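Local coordinates for Alpha/beta hydrolase fold protein (Nakamurella multipartita, PDB 4Y7D) that has the alpha/beta hydrolase fold and is probably a hydrolase, though its substrate is not established, at residues Thr20-Val25 against Glu87-Leu92; Thr242-Thr248 against Glu269-Ala275. All coordinates share one frame; numbering follows the deposited sequence.

Overall arrangement
Both interactions are built on one eight-stranded mixed sheet, the core of the alpha/beta hydrolase fold, but they lie on opposite sides of the chain's centre, with their own centres about 31 Å apart and nearest atoms about 14 Å apart. Interaction 1 comes first along the chain and is complete before interaction 2 begins. It packs the hairpin of strands 16-20 and 23-31, at one margin of the sheet, against helix 82-95. Interaction 2 pairs strand 242-247 with strand 269-273, the outermost strand at the other margin. The strand order 1-2-4-3-5-6-7-8 thus starts at the first contact and finishes at the second: interaction 1 is a helix packed on one margin, interaction 2 the strand pairing that ends the other.

Interaction 1: residues Thr20-Val25 against Glu87-Leu92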
ATOM      1  N   THR A  20      -5.356  21.498   3.366  1.00 23.66           N
ATOM      2  CA  THR A  20      -4.572  21.432   4.610  1.00 23.94           C
ATOM      3  C   THR A  20      -3.551  22.572   4.638  1.00 23.66           C
ATOM      4  O   THR A  20      -3.260  23.207   3.639  1.00 23.00           O
ATOM      5  CB  THR A  20      -3.815  20.094   4.796  1.00 23.16           C
ATOM      6  OG1 THR A  20      -2.545  20.133   4.118  1.00 23.61           O
ATOM      7  CG2 THR A  20      -4.630  18.896   4.301  1.00 23.79           C
ATOM      8  N   ALA A  21      -2.932  22.738   5.795  1.00 24.68           N
ATOM      9  CA  ALA A  21      -1.919  23.769   5.962  1.00 25.38           C
ATOM     10  C   ALA A  21      -0.702  23.447   5.105  1.00 25.45           C
ATOM     11  O   ALA A  21       0.058  24.364   4.806  1.00 26.05           O
ATOM     12  CB  ALA A  21      -1.517  23.904   7.435  1.00 26.24           C
ATOM     13  N   ARG A  22      -0.531  22.169   4.744  1.00 24.86           N
ATOM     14  CA  ARG A  22       0.593  21.747   3.876  1.00 25.62           C
ATOM     15  C   ARG A  22       0.239  21.677   2.385  1.00 26.81           C
ATOM     16  O   ARG A  22       1.113  21.345   1.551  1.00 25.76           O
ATOM     17  CB  ARG A  22       1.137  20.428   4.360  1.00 25.93           C
ATOM     18  CG  ARG A  22       1.741  20.457   5.769  1.00 27.00           C
ATOM     19  CD  ARG A  22       3.061  21.207   5.844  1.00 29.50           C
ATOM     20  NE  ARG A  22       4.053  20.607   4.940  1.00 29.89           N
ATOM     21  CZ  ARG A  22       5.339  20.942   4.934  1.00 33.56           C
ATOM     22  NH1 ARG A  22       5.789  21.896   5.769  1.00 35.08           N
ATOM     23  NH2 ARG A  22       6.186  20.334   4.081  1.00 34.48           N
ATOM     24  N   GLY A  23      -1.003  22.008   2.039  1.00 24.68           N
ATOM     25  CA  GLY A  23      -1.501  21.979   0.655  1.00 25.46           C
ATOM     26  C   GLY A  23      -2.734  21.114   0.515  1.00 24.57           C
ATOM     27  O   GLY A  23      -3.189  20.478   1.465  1.00 23.25           O
ATOM     28  N   GLU A  24      -3.252  21.049  -0.702  1.00 24.68           N
ATOM     29  CA  GLU A  24      -4.413  20.231  -0.972  0.60 24.23           C
ATOM     30  C   GLU A  24      -4.045  18.753  -1.050  1.00 23.19           C
ATOM     31  O   GLU A  24      -2.970  18.397  -1.525  1.00 22.10           O
ATOM     32  CB  GLU A  24      -5.106  20.711  -2.257  0.60 26.29           C
ATOM     33  CG  GLU A  24      -5.848  22.030  -2.041  0.60 28.17           C
ATOM     34  CD  GLU A  24      -6.420  22.656  -3.302  0.60 32.11           C
ATOM     35  OE1 GLU A  24      -6.429  22.008  -4.374  0.60 31.77           O
ATOM     36  OE2 GLU A  24      -6.868  23.822  -3.217  0.60 36.63           O
ATOM     37  N   VAL A  25      -4.936  17.907  -0.551  1.00 21.63           N
ATOM     38  CA  VAL A  25      -4.761  16.449  -0.672  1.00 20.43           C
ATOM     39  C   VAL A  25      -6.106  15.838  -0.949  1.00 21.18           C
ATOM     40  O   VAL A  25      -7.113  16.194  -0.290  1.00 20.97           O
ATOM     41  CB  VAL A  25      -4.048  15.782   0.561  1.00 20.73           C
ATOM     42  CG1 VAL A  25      -4.889  15.887   1.824  1.00 19.80           C
ATOM     43  CG2 VAL A  25      -3.706  14.320   0.322  1.00 20.43           C
ATOM     44  N   GLU A  87       4.247  14.889   6.838  1.00 20.17           N
ATOM     45  CA  GLU A  87       3.788  16.202   7.290  1.00 21.67           C
ATOM     46  C   GLU A  87       2.424  16.513   6.728  1.00 20.91           C
ATOM     47  O   GLU A  87       1.557  17.051   7.443  1.00 21.49           O
ATOM     48  CB  GLU A  87       4.774  17.310   6.947  1.00 24.19           C
ATOM     49  CG  GLU A  87       4.614  18.550   7.815  1.00 28.89           C
ATOM     50  CD  GLU A  87       4.915  18.298   9.304  1.00 29.66           C
ATOM     51  OE1 GLU A  87       5.783  17.478   9.639  1.00 31.77           O
ATOM     52  OE2 GLU A  87       4.308  18.986  10.146  1.00 34.37           O
ATOM     53  N   LEU A  88       2.179  16.114   5.492  1.00 19.68           N
ATOM     54  CA  LEU A  88       0.875  16.290   4.869  1.00 18.86           C
ATOM     55  C   LEU A  88      -0.171  15.463   5.540  1.00 19.08           C
ATOM     56  O   LEU A  88      -1.257  15.946   5.775  1.00 19.58           O
ATOM     57  CB  LEU A  88       0.932  15.910   3.377  1.00 19.31           C
ATOM     58  CG  LEU A  88      -0.324  16.089   2.534  1.00 19.49           C
ATOM     59  CD1 LEU A  88      -0.781  17.525   2.459  1.00 20.55           C
ATOM     60  CD2 LEU A  88      -0.128  15.548   1.128  1.00 20.03           C
ATOM     61  N   TYR A  89       0.151  14.222   5.898  1.00 19.51           N
ATOM     62  CA  TYR A  89      -0.835  13.377   6.557  1.00 18.88           C
ATOM     63  C   TYR A  89      -1.240  13.957   7.913  1.00 18.68           C
ATOM     64  O   TYR A  89      -2.420  13.940   8.316  1.00 19.16           O
ATOM     65  CB  TYR A  89      -0.309  11.929   6.816  1.00 18.63           C
ATOM     66  CG  TYR A  89       0.222  11.204   5.587  1.00 18.67           C
ATOM     67  CD1 TYR A  89      -0.267  11.514   4.306  1.00 19.56           C
ATOM     68  CD2 TYR A  89       1.175  10.206   5.720  1.00 19.18           C
ATOM     69  CE1 TYR A  89       0.205  10.848   3.183  1.00 19.35           C
ATOM     70  CE2 TYR A  89       1.688   9.559   4.592  1.00 18.50           C
ATOM     71  CZ  TYR A  89       1.199   9.883   3.351  1.00 18.30           C
ATOM     72  OH  TYR A  89       1.705   9.302   2.235  1.00 19.90           O
ATOM     73  N   ALA A  90      -0.271  14.465   8.646  1.00 19.49           N
ATOM     74  CA  ALA A  90      -0.577  15.083   9.976  1.00 20.18           C
ATOM     75  C   ALA A  90      -1.415  16.329   9.757  1.00 21.63           C
ATOM     76  O   ALA A  90      -2.339  16.604  10.532  1.00 20.64           O
ATOM     77  CB  ALA A  90       0.725  15.427  10.717  1.00 21.64           C
ATOM     78  N   ALA A  91      -1.100  17.085   8.712  1.00 20.65           N
ATOM     79  CA  ALA A  91      -1.908  18.263   8.373  1.00 21.88           C
ATOM     80  C   ALA A  91      -3.326  17.890   7.905  1.00 21.65           C
ATOM     81  O   ALA A  91      -4.298  18.598   8.188  1.00 22.86           O
ATOM     82  CB  ALA A  91      -1.185  19.108   7.330  1.00 22.55           C
ATOM     83  N   LEU A  92      -3.456  16.759   7.225  1.00 20.14           N
ATOM     84  CA  LEU A  92      -4.749  16.212   6.876  1.00 19.47           C
ATOM     85  C   LEU A  92      -5.555  15.847   8.158  1.00 19.53           C
ATOM     86  O   LEU A  92      -6.717  16.192   8.271  1.00 19.28           O
ATOM     87  CB  LEU A  92      -4.552  14.978   5.997  1.00 18.60           C
ATOM     88  CG  LEU A  92      -5.823  14.197   5.646  1.00 19.61           C
ATOM     89  CD1 LEU A  92      -6.938  15.003   5.003  1.00 19.76           C
ATOM     90  CD2 LEU A  92      -5.421  13.017   4.775  1.00 20.06           C
TER
HETATM   91  O   HOH W   1      -3.942  21.402   8.184  1.00 20.94           O
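Thr20 lies over Ala91 and Arg22 over Leu88, each pair with its CA atoms 5.6 Å apart, and strand 23-25 crosses the axis of helix segment 87-92 at 81°. The contact joins a beta hairpin at the margin of the alpha/beta hydrolase sheet to helix 82-95; the hairpin's type I turn runs from Thr20 to Gly23. Thr20 meets the helix with both branches: OG1 sits 3.6 Å from Leu88 CD1 and equally close to Ala91 CB, while CG2 rests on Leu92 CA. With chi1 at 85°, Thr20 OG1 stands between the backbone N and the carbonyl carbon, where it accepts from Arg22 N in an ST turn and donates to a lone pair of Gly23 O at 2.8 Å. Replacing Thr20 by an alanine would probably leave Arg22 N without this acceptor, take one of two donors from Gly23 O, and open a gap against Leu88 and Leu92. Deeper in, Val25 presents CG2 to Leu88 CD2 and CG1 to Leu92 CD1, both at 3.9 Å. Arg22, bent at chi2 and chi3, lays a guanidinium face over CG of Glu87; the carboxylate of Glu87 forms its salt bridge with Arg119. Beside the turn, one water accepts from Ala21 N and donates to Ala91 O at 2.8 Å.

Interaction 2: residues Thr242-Thr248 against Glu269-Ala275; sequences TLVVSGT and ELVHLDA
Val244 is held to the neighbouring strand through both its backbone N and its backbone O: the N gives a hydrogen bond to Glu269 O at 2.8 Å, and the O of Val244 accepts from Val271 N at 2.9 Å. Ser246 repeats the pattern with Val271 O and Leu273 N. These nearly straight bonds between parallel strands, with CA-H groups of Val245, Leu270 and others closing on the same carbonyls, form the tight part of the contact. On one face Leu243 CD1 presses to within 3.6 Å of Val271 CG2, and Val245 CG1 meets Leu273 CD1 farther along; helix 288-299 packs over Leu243, Val245 and Val271. On the other face Leu270, its CG anti to the backbone N (chi1 180°), turns CD1 against Val244 CG1 at 3.8 Å, beside helix 255-264. That helix makes the connection in this beta-alpha-beta unit, the last parallel pair of the alpha/beta hydrolase sheet; in this fold the loops after these two strands commonly carry the catalytic acid and histidine. The packing loosens at His272, which is exposed; a water joins its ND1, 2.8 Å away and in the plane of the ring at its edge, to OG of buried Ser246 on the same face. Beyond the strands, exposed Thr248 still holds on: its N donates to Leu273 O, approaching 30° off the carbonyl plane. Thr248 OG1, placed between the backbone N and the carbonyl carbon at chi1 71°, takes a bond of 2.8 Å from Ala275 N. A second water also contacts that OG1 and reaches Asp274 OD1 only weakly, while the methyl CG2 of Thr248 lies 3.7 Å from the same OD1.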
ATOM      1  N   THR A 242       2.824  -2.261  16.387  1.00 19.58           N
ATOM      2  CA  THR A 242       3.168  -2.399  14.960  1.00 18.94           C
ATOM      3  C   THR A 242       3.150  -3.838  14.555  1.00 19.41           C
ATOM      4  O   THR A 242       3.723  -4.693  15.265  1.00 20.17           O
ATOM      5  CB  THR A 242       4.540  -1.756  14.615  1.00 19.91           C
ATOM      6  OG1 THR A 242       4.508  -0.332  14.794  1.00 19.74           O
ATOM      7  CG2 THR A 242       4.914  -2.003  13.154  1.00 18.45           C
ATOM      8  N   LEU A 243       2.455  -4.116  13.442  1.00 17.57           N
ATOM      9  CA  LEU A 243       2.398  -5.418  12.825  1.00 18.48           C
ATOM     10  C   LEU A 243       3.044  -5.249  11.469  1.00 18.38           C
ATOM     11  O   LEU A 243       2.598  -4.430  10.692  1.00 18.46           O
ATOM     12  CB  LEU A 243       0.955  -5.901  12.702  1.00 19.02           C
ATOM     13  CG  LEU A 243       0.647  -7.083  11.813  1.00 20.02           C
ATOM     14  CD1 LEU A 243       1.367  -8.326  12.308  1.00 21.77           C
ATOM     15  CD2 LEU A 243      -0.876  -7.301  11.757  1.00 21.00           C
ATOM     16  N   VAL A 244       4.067  -6.054  11.199  1.00 17.56           N
ATOM     17  CA  VAL A 244       4.801  -6.071   9.931  1.00 17.26           C
ATOM     18  C   VAL A 244       4.483  -7.419   9.249  1.00 18.59           C
ATOM     19  O   VAL A 244       4.604  -8.455   9.895  1.00 18.91           O
ATOM     20  CB  VAL A 244       6.287  -5.975  10.193  1.00 17.44           C
ATOM     21  CG1 VAL A 244       7.039  -5.857   8.879  1.00 17.32           C
ATOM     22  CG2 VAL A 244       6.606  -4.771  11.089  1.00 18.59           C
ATOM     23  N   VAL A 245       4.055  -7.384   7.997  1.00 17.88           N
ATOM     24  CA  VAL A 245       3.589  -8.578   7.267  1.00 18.95           C
ATOM     25  C   VAL A 245       4.399  -8.752   5.996  1.00 19.90           C
ATOM     26  O   VAL A 245       4.446  -7.825   5.167  1.00 18.05           O
ATOM     27  CB  VAL A 245       2.101  -8.495   6.908  1.00 19.27           C
ATOM     28  CG1 VAL A 245       1.627  -9.775   6.224  1.00 20.26           C
ATOM     29  CG2 VAL A 245       1.258  -8.187   8.129  1.00 20.51           C
ATOM     30  N   SER A 246       4.982  -9.955   5.832  1.00 19.47           N
ATOM     31  CA  SER A 246       5.782 -10.282   4.667  1.00 19.58           C
ATOM     32  C   SER A 246       5.434 -11.656   4.085  1.00 19.29           C
ATOM     33  O   SER A 246       5.374 -12.647   4.759  1.00 18.56           O
ATOM     34  CB  SER A 246       7.280 -10.241   5.009  1.00 20.97           C
ATOM     35  OG  SER A 246       8.082 -10.658   3.912  1.00 21.55           O
ATOM     36  N   GLY A 247       5.231 -11.692   2.784  1.00 18.96           N
ATOM     37  CA  GLY A 247       5.123 -12.945   2.050  1.00 19.22           C
ATOM     38  C   GLY A 247       6.505 -13.419   1.677  1.00 19.68           C
ATOM     39  O   GLY A 247       7.319 -12.647   1.130  1.00 19.66           O
ATOM     40  N   THR A 248       6.800 -14.702   1.941  1.00 19.35           N
ATOM     41  CA  THR A 248       8.184 -15.156   1.798  1.00 21.29           C
ATOM     42  C   THR A 248       8.676 -15.222   0.352  1.00 21.76           C
ATOM     43  O   THR A 248       9.891 -15.258   0.125  1.00 23.06           O
ATOM     44  CB  THR A 248       8.427 -16.532   2.448  1.00 21.83           C
ATOM     45  OG1 THR A 248       7.792 -17.582   1.690  1.00 22.04           O
ATOM     46  CG2 THR A 248       8.017 -16.515   3.888  1.00 21.62           C
ATOM     47  N   GLU A 269       5.595  -6.937  15.920  1.00 20.70           N
ATOM     48  CA  GLU A 269       5.344  -8.321  15.566  0.60 21.75           C
ATOM     49  C   GLU A 269       5.563  -8.493  14.062  1.00 20.53           C
ATOM     50  O   GLU A 269       5.075  -7.666  13.278  1.00 20.96           O
ATOM     51  CB  GLU A 269       3.898  -8.686  15.845  0.60 23.46           C
ATOM     52  CG  GLU A 269       3.452  -8.484  17.263  0.60 26.46           C
ATOM     53  CD  GLU A 269       2.002  -8.899  17.432  0.60 29.80           C
ATOM     54  OE1 GLU A 269       1.165  -8.805  16.475  0.60 35.51           O
ATOM     55  OE2 GLU A 269       1.697  -9.335  18.533  0.60 36.25           O
ATOM     56  N   LEU A 270       6.263  -9.546  13.677  1.00 19.31           N
ATOM     57  CA  LEU A 270       6.493  -9.881  12.278  1.00 19.73           C
ATOM     58  C   LEU A 270       5.741 -11.162  11.948  1.00 18.85           C
ATOM     59  O   LEU A 270       5.887 -12.172  12.637  1.00 18.12           O
ATOM     60  CB  LEU A 270       7.994 -10.102  12.044  1.00 20.58           C
ATOM     61  CG  LEU A 270       8.448 -10.457  10.635  1.00 20.50           C
ATOM     62  CD1 LEU A 270       8.027  -9.450   9.567  1.00 19.83           C
ATOM     63  CD2 LEU A 270       9.966 -10.582  10.717  1.00 22.66           C
ATOM     64  N   VAL A 271       4.928 -11.115  10.894  1.00 18.97           N
ATOM     65  CA  VAL A 271       4.185 -12.268  10.413  1.00 19.18           C
ATOM     66  C   VAL A 271       4.629 -12.600   8.978  1.00 19.34           C
ATOM     67  O   VAL A 271       4.512 -11.769   8.053  1.00 20.40           O
ATOM     68  CB  VAL A 271       2.659 -11.981  10.469  1.00 20.03           C
ATOM     69  CG1 VAL A 271       1.873 -13.039   9.756  1.00 20.39           C
ATOM     70  CG2 VAL A 271       2.213 -11.831  11.911  1.00 21.75           C
ATOM     71  N   HIS A 272       5.116 -13.819   8.797  1.00 19.42           N
ATOM     72  CA  HIS A 272       5.476 -14.358   7.508  1.00 20.13           C
ATOM     73  C   HIS A 272       4.322 -15.194   6.923  1.00 20.36           C
ATOM     74  O   HIS A 272       3.696 -15.991   7.626  1.00 20.79           O
ATOM     75  CB  HIS A 272       6.695 -15.280   7.646  1.00 20.06           C
ATOM     76  CG  HIS A 272       7.886 -14.621   8.227  1.00 20.85           C
ATOM     77  ND1 HIS A 272       8.705 -13.764   7.504  1.00 21.91           N
ATOM     78  CD2 HIS A 272       8.413 -14.680   9.473  1.00 22.04           C
ATOM     79  CE1 HIS A 272       9.678 -13.343   8.283  1.00 21.72           C
ATOM     80  NE2 HIS A 272       9.514 -13.874   9.484  1.00 22.78           N
ATOM     81  N   LEU A 273       4.091 -15.056   5.623  1.00 19.42           N
ATOM     82  CA  LEU A 273       3.133 -15.856   4.918  1.00 20.54           C
ATOM     83  C   LEU A 273       3.967 -16.668   3.914  1.00 21.37           C
ATOM     84  O   LEU A 273       4.536 -16.112   2.967  1.00 21.45           O
ATOM     85  CB  LEU A 273       2.099 -14.947   4.252  1.00 20.30           C
ATOM     86  CG  LEU A 273       1.072 -14.336   5.214  1.00 20.22           C
ATOM     87  CD1 LEU A 273       0.334 -13.207   4.567  1.00 19.89           C
ATOM     88  CD2 LEU A 273       0.094 -15.391   5.751  1.00 21.09           C
ATOM     89  N   ASP A 274       4.086 -17.956   4.193  1.00 21.06           N
ATOM     90  CA  ASP A 274       4.910 -18.860   3.436  1.00 21.86           C
ATOM     91  C   ASP A 274       4.399 -18.952   1.992  1.00 22.10           C
ATOM     92  O   ASP A 274       3.230 -19.212   1.757  1.00 22.63           O
ATOM     93  CB  ASP A 274       4.884 -20.247   4.056  1.00 22.79           C
ATOM     94  CG  ASP A 274       5.787 -20.405   5.281  1.00 23.46           C
ATOM     95  OD1 ASP A 274       6.701 -19.579   5.476  1.00 22.74           O
ATOM     96  OD2 ASP A 274       5.617 -21.468   5.966  1.00 23.98           O
ATOM     97  N   ALA A 275       5.287 -18.754   1.040  1.00 22.06           N
ATOM     98  CA  ALA A 275       4.951 -18.785  -0.386  1.00 23.02           C
ATOM     99  C   ALA A 275       4.019 -17.624  -0.741  1.00 22.48           C
ATOM    100  O   ALA A 275       3.291 -17.658  -1.726  1.00 24.75           O
ATOM    101  CB  ALA A 275       4.386 -20.153  -0.809  1.00 24.02           C
TER
HETATM  102  O   HOH W   2       8.992 -13.073   4.819  1.00 24.41           O
HETATM  103  O   HOH W   3       8.444 -19.961   3.385  1.00 29.61           O